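Local coordinates for uncharacterized protein (Bacteroides fragilis, PDB 3NNG), which is of unknown function but carries a calcium-binding F5/8 type C domain, a beta-sandwich module whose relatives often bind carbohydrates or membrane phospholipids, at residues 27-31 with 32-36. The protein carries 1 engineered substitution. Sequence-based numbering, arbitrary orientation.
Sequences SNVYA and DDDAK
V29 and Y30 meet D32 and D33 in two overlapping tight turns, a local surface contact that carries the chain from strand 23-26 into the short helix 34-37. D32 N donates to V29 O (2.9 Å, 138° at the hydrogen), closing a type II turn with Y30 and A31 at its corners. One residue on, D33 N gives a straighter bond to Y30 O (3.0 Å, 161°), with A31 and D32 both in the left-handed helical region. Each donor lies above the plane of its carbonyl. Water 1 spans the first turn, accepting from V29 N at 2.7 Å and donating to D32 OD1 at 2.7 Å. V29 turns its methyls to the helix start: V29 CG1, anti to the backbone N (chi1 174°), lies 3.2 Å from D33 O, while V29 CG2 approaches D34 OD1 at 4.0 Å, the two side chains crossing at about a right angle. D33 is the N-cap: K36 N bonds to D33 O and gives D33 OD1 a weak second bond (3.5 Å), and D33 OD2 forms a salt bridge with K36 NZ (3.3 Å). The ring of Y30 packs edge-to-face with Y37 and F52. Backbone bonds close both turns; the D33 carboxylate, shared by helix start and K36 ammonium, is probably kept ionised mainly by the latter, the helix being so short.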
loop_
_atom_site.group_PDB
_atom_site.type_symbol
_atom_site.label_atom_id
_atom_site.label_comp_id
_atom_site.label_asym_id
_atom_site.label_seq_id
_atom_site.Cartn_x
_atom_site.Cartn_y
_atom_site.Cartn_z
ATOM N N SER A 27 -0.825 -7.784 -8.021
ATOM C CA SER A 27 -0.465 -9.132 -8.412
ATOM C C SER A 27 -1.649 -9.884 -9.017
ATOM O O SER A 27 -1.526 -10.517 -10.061
ATOM C CB SER A 27 0.042 -9.871 -7.186
ATOM O OG SER A 27 -0.908 -9.771 -6.145
ATOM N N ASN A 28 -2.797 -9.788 -8.359
ATOM C CA ASN A 28 -4.001 -10.523 -8.738
ATOM C C ASN A 28 -5.189 -9.763 -8.188
ATOM O O ASN A 28 -5.051 -9.011 -7.218
ATOM C CB ASN A 28 -4.002 -11.941 -8.127
ATOM C CG ASN A 28 -3.010 -12.874 -8.790
ATOM O OD1 ASN A 28 -2.032 -13.312 -8.168
ATOM N ND2 ASN A 28 -3.246 -13.177 -10.068
ATOM N N VAL A 29 -6.356 -9.946 -8.800
ATOM C CA VAL A 29 -7.586 -9.383 -8.245
ATOM C C VAL A 29 -8.445 -10.541 -7.778
ATOM O O VAL A 29 -8.698 -11.471 -8.540
ATOM C CB VAL A 29 -8.368 -8.543 -9.276
ATOM C CG1 VAL A 29 -9.706 -8.104 -8.693
ATOM C CG2 VAL A 29 -7.548 -7.320 -9.714
ATOM N N TYR A 30 -8.887 -10.508 -6.528
ATOM C CA TYR A 30 -9.672 -11.622 -6.016
ATOM C C TYR A 30 -10.869 -11.924 -6.938
ATOM O O TYR A 30 -11.553 -11.014 -7.392
ATOM C CB TYR A 30 -10.143 -11.358 -4.592
ATOM C CG TYR A 30 -10.879 -12.544 -3.999
ATOM C CD1 TYR A 30 -10.190 -13.678 -3.583
ATOM C CD2 TYR A 30 -12.258 -12.536 -3.876
ATOM C CE1 TYR A 30 -10.858 -14.762 -3.051
ATOM C CE2 TYR A 30 -12.934 -13.614 -3.348
ATOM C CZ TYR A 30 -12.229 -14.725 -2.936
ATOM O OH TYR A 30 -12.903 -15.802 -2.406
ATOM N N ALA A 31 -11.101 -13.202 -7.224
ATOM C CA ALA A 31 -12.266 -13.614 -8.010
ATOM C C ALA A 31 -12.225 -12.989 -9.401
ATOM O O ALA A 31 -13.248 -12.923 -10.097
ATOM C CB ALA A 31 -13.569 -13.221 -7.288
ATOM N N ASP A 32 -11.048 -12.522 -9.807
ATOM C CA ASP A 32 -10.913 -11.859 -11.099
ATOM C C ASP A 32 -11.994 -10.790 -11.264
ATOM O O ASP A 32 -12.483 -10.545 -12.370
ATOM C CB ASP A 32 -10.977 -12.880 -12.250
ATOM C CG ASP A 32 -9.729 -13.739 -12.350
ATOM O OD1 ASP A 32 -8.665 -13.310 -11.883
ATOM O OD2 ASP A 32 -9.817 -14.841 -12.923
ATOM N N ASP A 33 -12.369 -10.161 -10.155
ATOM C CA ASP A 33 -13.452 -9.191 -10.171
ATOM C C ASP A 33 -12.873 -7.791 -9.969
ATOM O O ASP A 33 -12.816 -7.291 -8.836
ATOM C CB ASP A 33 -14.461 -9.522 -9.075
ATOM C CG ASP A 33 -15.779 -8.816 -9.268
ATOM O OD1 ASP A 33 -15.831 -7.824 -10.025
ATOM O OD2 ASP A 33 -16.761 -9.264 -8.654
ATOM N N ASP A 34 -12.433 -7.177 -11.070
ATOM C CA ASP A 34 -11.697 -5.911 -11.026
ATOM C C ASP A 34 -12.524 -4.761 -10.445
ATOM O O ASP A 34 -12.019 -3.962 -9.661
ATOM C CB ASP A 34 -11.199 -5.547 -12.426
ATOM C CG ASP A 34 -10.066 -4.550 -12.396
ATOM O OD1 ASP A 34 -9.567 -4.245 -11.296
ATOM O OD2 ASP A 34 -9.663 -4.077 -13.473
ATOM N N ALA A 35 -13.793 -4.684 -10.840
ATOM C CA ALA A 35 -14.708 -3.666 -10.347
ATOM C C ALA A 35 -14.928 -3.763 -8.838
ATOM O O ALA A 35 -15.183 -2.756 -8.176
ATOM C CB ALA A 35 -16.037 -3.776 -11.072
ATOM N N LYS A 36 -14.845 -4.972 -8.293
ATOM C CA LYS A 36 -15.173 -5.176 -6.887
ATOM C C LYS A 36 -13.944 -5.214 -5.959
ATOM O O LYS A 36 -14.039 -4.839 -4.788
ATOM C CB LYS A 36 -15.986 -6.465 -6.722
ATOM C CG LYS A 36 -16.694 -6.588 -5.380
ATOM C CD LYS A 36 -17.498 -7.880 -5.294
ATOM C CE LYS A 36 -18.478 -8.002 -6.460
ATOM N NZ LYS A 36 -19.242 -9.286 -6.444
HETATM O O HOH W 1 -6.741 -11.656 -10.907
#